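Local coordinates for N-acetylneuraminic acid outer membrane channel protein NanC (Escherichia coli, PDB 2WJR) that forms a monomeric, weakly anion-selective outer membrane channel through which the sialic acid N-acetylneuraminic acid enters the bacterium, at residues 139-150 with 164-175. The protein carries 1 engineered substitution. Sequence-based numbering, arbitrary orientation.
Sequences SDFTFAWQTTLY and WATENAFVLQYH. With OCT (N-octane), chain F; OCT (N-octane), chain E.
W145 reaches diagonally across strands 141-150 and 164-174 to N168; its direct non-hydrogen-bonded partner is F170, and that of N168 is T147. Lying alongside, W145 NE1 donates to N168 OD1 at 2.9 Å, the acceptor near the ring plane, and T147 OG1 gives N168 OD1 a second bond of 2.8 Å; an asparagine suits this place because one carbonyl can take both protons on a largely apolar face. W145 leans over the partner strand because its chi1 of 170° carries CG away from its own backbone N. Its five-membered ring lies nearly parallel to F170 (planes at 7°) but slid well aside, W145 CD1 to F170 CE2 3.4 Å. C1 of one n-octane lies over the opposite indole face, 3.7 Å from W145 CZ3; a second octane touches F143. Replacing W145 with an alanine would probably leave F170 without its flat neighbour and N168 OD1 with T147 as its one donor across the strands.

On the other face Y150 OH reaches the anti lone pair of E167 OE2 at 2.6 Å and also bonds Q192, while T142 OG1 meets H175 NE2 at 2.7 Å and H136. D130, on the adjoining strand, holds both Q146 and T148. The mostly apolar, octane-bearing face is consistent with lipid contact, while this one, with small A144 and A169 among its polar residues, probably lines the channel: the alternation of a transmembrane beta-barrel, here a KdgM-family porin.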
loop_
_atom_site.group_PDB
_atom_site.type_symbol
_atom_site.label_atom_id
_atom_site.label_comp_id
_atom_site.label_asym_id
_atom_site.label_seq_id
_atom_site.Cartn_x
_atom_site.Cartn_y
_atom_site.Cartn_z
ATOM N N SER A 139 -15.759 18.776 7.859
ATOM C CA SER A 139 -15.631 18.071 9.127
ATOM C C SER A 139 -16.050 16.612 8.999
ATOM O O SER A 139 -15.580 15.794 9.758
ATOM C CB SER A 139 -16.405 18.783 10.263
ATOM O OG SER A 139 -17.751 19.022 9.890
ATOM N N ASP A 140 -16.912 16.277 8.039
ATOM C CA ASP A 140 -17.407 14.912 7.924
ATOM C C ASP A 140 -16.526 14.009 7.052
ATOM O O ASP A 140 -16.448 12.815 7.306
ATOM C CB ASP A 140 -18.815 14.896 7.329
ATOM C CG ASP A 140 -19.881 15.414 8.301
ATOM O OD1 ASP A 140 -19.731 15.233 9.537
ATOM O OD2 ASP A 140 -20.882 15.973 7.797
ATOM N N PHE A 141 -15.896 14.576 6.027
ATOM C CA PHE A 141 -15.303 13.751 4.945
ATOM C C PHE A 141 -13.880 14.130 4.582
ATOM O O PHE A 141 -13.537 15.305 4.480
ATOM C CB PHE A 141 -16.152 13.846 3.669
ATOM C CG PHE A 141 -17.518 13.241 3.795
ATOM C CD1 PHE A 141 -18.651 14.054 3.863
ATOM C CD2 PHE A 141 -17.682 11.874 3.829
ATOM C CE1 PHE A 141 -19.921 13.496 3.987
ATOM C CE2 PHE A 141 -18.968 11.301 3.950
ATOM C CZ PHE A 141 -20.076 12.117 4.026
ATOM N N THR A 142 -13.072 13.103 4.330
ATOM C CA THR A 142 -11.723 13.269 3.804
ATOM C C THR A 142 -11.620 12.351 2.588
ATOM O O THR A 142 -12.079 11.211 2.635
ATOM C CB THR A 142 -10.676 12.884 4.857
ATOM O OG1 THR A 142 -10.695 13.851 5.915
ATOM C CG2 THR A 142 -9.253 12.811 4.248
ATOM N N PHE A 143 -11.082 12.892 1.507
ATOM C CA PHE A 143 -10.823 12.134 0.291
ATOM C C PHE A 143 -9.324 11.936 0.166
ATOM O O PHE A 143 -8.544 12.894 0.276
ATOM C CB PHE A 143 -11.367 12.860 -0.935
ATOM C CG PHE A 143 -10.881 12.286 -2.236
ATOM C CD1 PHE A 143 -11.516 11.195 -2.794
ATOM C CD2 PHE A 143 -9.757 12.827 -2.880
ATOM C CE1 PHE A 143 -11.049 10.642 -3.999
ATOM C CE2 PHE A 143 -9.283 12.281 -4.077
ATOM C CZ PHE A 143 -9.938 11.196 -4.634
ATOM N N ALA A 144 -8.906 10.701 -0.083
ATOM C CA ALA A 144 -7.488 10.434 -0.274
ATOM C C ALA A 144 -7.279 9.608 -1.520
ATOM O O ALA A 144 -8.014 8.643 -1.758
ATOM C CB ALA A 144 -6.890 9.710 0.959
ATOM N N TRP A 145 -6.267 9.980 -2.297
ATOM C CA TRP A 145 -5.884 9.222 -3.494
ATOM C C TRP A 145 -4.408 8.846 -3.396
ATOM O O TRP A 145 -3.554 9.693 -3.120
ATOM C CB TRP A 145 -6.194 10.042 -4.746
ATOM C CG TRP A 145 -5.635 9.510 -6.053
ATOM C CD1 TRP A 145 -5.573 8.206 -6.463
ATOM C CD2 TRP A 145 -5.108 10.290 -7.127
ATOM N NE1 TRP A 145 -5.029 8.127 -7.719
ATOM C CE2 TRP A 145 -4.740 9.393 -8.156
ATOM C CE3 TRP A 145 -4.916 11.661 -7.324
ATOM C CZ2 TRP A 145 -4.170 9.826 -9.352
ATOM C CZ3 TRP A 145 -4.354 12.088 -8.510
ATOM C CH2 TRP A 145 -3.986 11.177 -9.511
ATOM N N GLN A 146 -4.119 7.565 -3.637
ATOM C CA GLN A 146 -2.772 7.062 -3.710
ATOM C C GLN A 146 -2.562 6.473 -5.102
ATOM O O GLN A 146 -3.306 5.602 -5.524
ATOM C CB GLN A 146 -2.554 5.985 -2.645
ATOM C CG GLN A 146 -1.126 5.453 -2.605
ATOM C CD GLN A 146 -0.910 4.392 -1.537
ATOM O OE1 GLN A 146 -1.724 4.234 -0.622
ATOM N NE2 GLN A 146 0.180 3.670 -1.643
ATOM N N THR A 147 -1.555 6.960 -5.801
ATOM C CA THR A 147 -1.206 6.444 -7.117
ATOM C C THR A 147 0.146 5.725 -7.033
ATOM O O THR A 147 1.047 6.115 -6.282
ATOM C CB THR A 147 -1.294 7.588 -8.216
ATOM O OG1 THR A 147 -1.227 7.007 -9.530
ATOM C CG2 THR A 147 -0.208 8.627 -8.042
ATOM N N THR A 148 0.281 4.621 -7.772
ATOM C CA THR A 148 1.433 3.769 -7.622
ATOM C C THR A 148 1.924 3.295 -8.989
ATOM O O THR A 148 1.121 2.984 -9.859
ATOM C CB THR A 148 1.091 2.525 -6.797
ATOM O OG1 THR A 148 0.499 2.918 -5.552
ATOM C CG2 THR A 148 2.322 1.646 -6.575
ATOM N N LEU A 149 3.230 3.301 -9.150
ATOM C CA LEU A 149 3.907 2.760 -10.355
ATOM C C LEU A 149 5.025 1.856 -9.849
ATOM O O LEU A 149 5.880 2.285 -9.053
ATOM C CB LEU A 149 4.465 3.892 -11.208
ATOM C CG LEU A 149 5.386 3.504 -12.377
ATOM C CD1 LEU A 149 4.625 2.589 -13.318
ATOM C CD2 LEU A 149 5.905 4.775 -13.121
ATOM N N TYR A 150 5.024 0.587 -10.246
ATOM C CA TYR A 150 6.180 -0.237 -9.951
ATOM C C TYR A 150 6.650 -0.989 -11.181
ATOM O O TYR A 150 5.857 -1.305 -12.062
ATOM C CB TYR A 150 5.950 -1.191 -8.783
ATOM C CG TYR A 150 4.588 -1.793 -8.653
ATOM C CD1 TYR A 150 4.118 -2.708 -9.589
ATOM C CD2 TYR A 150 3.784 -1.503 -7.572
ATOM C CE1 TYR A 150 2.886 -3.312 -9.452
ATOM C CE2 TYR A 150 2.547 -2.090 -7.424
ATOM C CZ TYR A 150 2.089 -3.002 -8.377
ATOM O OH TYR A 150 0.840 -3.587 -8.253
ATOM N N TRP A 164 5.971 -3.699 -15.743
ATOM C CA TRP A 164 5.519 -2.580 -14.897
ATOM C C TRP A 164 4.035 -2.633 -14.775
ATOM O O TRP A 164 3.354 -3.264 -15.586
ATOM C CB TRP A 164 5.946 -1.238 -15.464
ATOM C CG TRP A 164 5.336 -0.898 -16.799
ATOM C CD1 TRP A 164 5.773 -1.311 -18.023
ATOM C CD2 TRP A 164 4.196 -0.059 -17.041
ATOM N NE1 TRP A 164 4.965 -0.802 -19.009
ATOM C CE2 TRP A 164 3.995 -0.024 -18.438
ATOM C CE3 TRP A 164 3.324 0.666 -16.214
ATOM C CZ2 TRP A 164 2.965 0.709 -19.027
ATOM C CZ3 TRP A 164 2.290 1.382 -16.793
ATOM C CH2 TRP A 164 2.117 1.402 -18.195
ATOM N N ALA A 165 3.512 -1.978 -13.736
ATOM C CA ALA A 165 2.090 -1.883 -13.550
ATOM C C ALA A 165 1.799 -0.736 -12.604
ATOM O O ALA A 165 2.711 -0.151 -11.993
ATOM C CB ALA A 165 1.518 -3.160 -12.991
ATOM N N THR A 166 0.520 -0.454 -12.491
ATOM C CA THR A 166 0.020 0.673 -11.698
ATOM C C THR A 166 -1.036 0.218 -10.704
ATOM O O THR A 166 -1.614 -0.879 -10.819
ATOM C CB THR A 166 -0.552 1.809 -12.609
ATOM O OG1 THR A 166 -1.679 1.322 -13.354
ATOM C CG2 THR A 166 0.507 2.326 -13.542
ATOM N N GLU A 167 -1.228 1.027 -9.665
ATOM C CA GLU A 167 -2.398 0.911 -8.824
ATOM C C GLU A 167 -2.892 2.326 -8.556
ATOM O O GLU A 167 -2.104 3.276 -8.482
ATOM C CB GLU A 167 -2.101 0.206 -7.496
ATOM C CG GLU A 167 -1.436 -1.178 -7.607
ATOM C CD GLU A 167 -1.262 -1.865 -6.251
ATOM O OE1 GLU A 167 -1.763 -1.331 -5.226
ATOM O OE2 GLU A 167 -0.622 -2.941 -6.208
ATOM N N ASN A 168 -4.197 2.449 -8.420
ATOM C CA ASN A 168 -4.808 3.681 -7.989
ATOM C C ASN A 168 -5.852 3.364 -6.951
ATOM O O ASN A 168 -6.785 2.592 -7.208
ATOM C CB ASN A 168 -5.404 4.431 -9.174
ATOM C CG ASN A 168 -4.353 5.155 -9.986
ATOM O OD1 ASN A 168 -3.883 6.229 -9.596
ATOM N ND2 ASN A 168 -3.940 4.546 -11.116
ATOM N N ALA A 169 -5.673 3.955 -5.762
ATOM C CA ALA A 169 -6.558 3.746 -4.623
ATOM C C ALA A 169 -7.264 5.070 -4.286
ATOM O O ALA A 169 -6.613 6.106 -4.162
ATOM C CB ALA A 169 -5.756 3.218 -3.406
ATOM N N PHE A 170 -8.585 5.011 -4.158
ATOM C CA PHE A 170 -9.424 6.167 -3.845
ATOM C C PHE A 170 -10.199 5.840 -2.584
ATOM O O PHE A 170 -10.941 4.856 -2.543
ATOM C CB PHE A 170 -10.388 6.484 -4.997
ATOM C CG PHE A 170 -9.708 6.644 -6.312
ATOM C CD1 PHE A 170 -9.515 5.558 -7.151
ATOM C CD2 PHE A 170 -9.233 7.881 -6.713
ATOM C CE1 PHE A 170 -8.865 5.713 -8.366
ATOM C CE2 PHE A 170 -8.601 8.033 -7.925
ATOM C CZ PHE A 170 -8.421 6.938 -8.750
ATOM N N VAL A 171 -10.037 6.675 -1.562
ATOM C CA VAL A 171 -10.585 6.387 -0.246
ATOM C C VAL A 171 -11.453 7.575 0.172
ATOM O O VAL A 171 -11.025 8.725 0.065
ATOM C CB VAL A 171 -9.490 6.162 0.815
ATOM C CG1 VAL A 171 -10.143 5.828 2.188
ATOM C CG2 VAL A 171 -8.486 5.056 0.406
ATOM N N LEU A 172 -12.685 7.289 0.588
ATOM C CA LEU A 172 -13.550 8.303 1.199
ATOM C C LEU A 172 -13.719 7.915 2.649
ATOM O O LEU A 172 -14.275 6.856 2.959
ATOM C CB LEU A 172 -14.919 8.380 0.513
ATOM C CG LEU A 172 -15.884 9.453 1.055
ATOM C CD1 LEU A 172 -15.337 10.852 0.833
ATOM C CD2 LEU A 172 -17.272 9.327 0.413
ATOM N N GLN A 173 -13.222 8.773 3.532
ATOM C CA GLN A 173 -13.313 8.562 4.967
ATOM C C GLN A 173 -14.429 9.447 5.501
ATOM O O GLN A 173 -14.560 10.606 5.115
ATOM C CB GLN A 173 -12.009 8.965 5.669
ATOM C CG GLN A 173 -10.761 8.170 5.326
ATOM C CD GLN A 173 -9.496 8.848 5.841
ATOM O OE1 GLN A 173 -9.554 9.885 6.505
ATOM N NE2 GLN A 173 -8.346 8.265 5.530
ATOM N N TYR A 174 -15.222 8.874 6.396
ATOM C CA TYR A 174 -16.297 9.575 7.063
ATOM C C TYR A 174 -15.899 9.705 8.537
ATOM O O TYR A 174 -15.735 8.714 9.206
ATOM C CB TYR A 174 -17.602 8.792 6.911
ATOM C CG TYR A 174 -18.729 9.313 7.779
ATOM C CD1 TYR A 174 -19.061 10.660 7.781
ATOM C CD2 TYR A 174 -19.454 8.457 8.592
ATOM C CE1 TYR A 174 -20.108 11.141 8.581
ATOM C CE2 TYR A 174 -20.498 8.921 9.386
ATOM C CZ TYR A 174 -20.814 10.265 9.374
ATOM O OH TYR A 174 -21.835 10.742 10.163
ATOM N N HIS A 175 -15.713 10.930 9.017
ATOM C CA HIS A 175 -15.327 11.154 10.413
ATOM C C HIS A 175 -16.579 11.144 11.302
ATOM O O HIS A 175 -17.068 12.187 11.737
ATOM C CB HIS A 175 -14.536 12.453 10.557
ATOM C CG HIS A 175 -13.327 12.512 9.673
ATOM N ND1 HIS A 175 -12.292 11.606 9.775
ATOM C CD2 HIS A 175 -13.010 13.332 8.647
ATOM C CE1 HIS A 175 -11.375 11.889 8.867
ATOM N NE2 HIS A 175 -11.788 12.929 8.166
HETATM C C1 OCT F . -12.871 14.532 -4.027
HETATM C C2 OCT F . -12.222 15.740 -4.707
HETATM C C3 OCT F . -12.877 17.054 -4.267
HETATM C C4 OCT F . -14.388 17.098 -4.550
HETATM C C5 OCT F . -15.213 17.514 -3.324
HETATM C C6 OCT F . -15.899 18.870 -3.514
HETATM C C7 OCT F . -17.381 18.793 -3.141
HETATM C C8 OCT F . -17.569 18.587 -1.636
HETATM C C1 OCT E . -1.310 11.810 -6.377
HETATM C C2 OCT E . 0.044 12.372 -6.837
HETATM C C3 OCT E . 0.503 13.523 -5.930
HETATM C C4 OCT E . 1.949 13.970 -6.222
HETATM C C5 OCT E . 2.707 14.281 -4.927
HETATM C C6 OCT E . 3.691 15.469 -5.049
HETATM C C7 OCT E . 4.697 15.504 -3.869
HETATM C C8 OCT E . 5.444 16.844 -3.708
#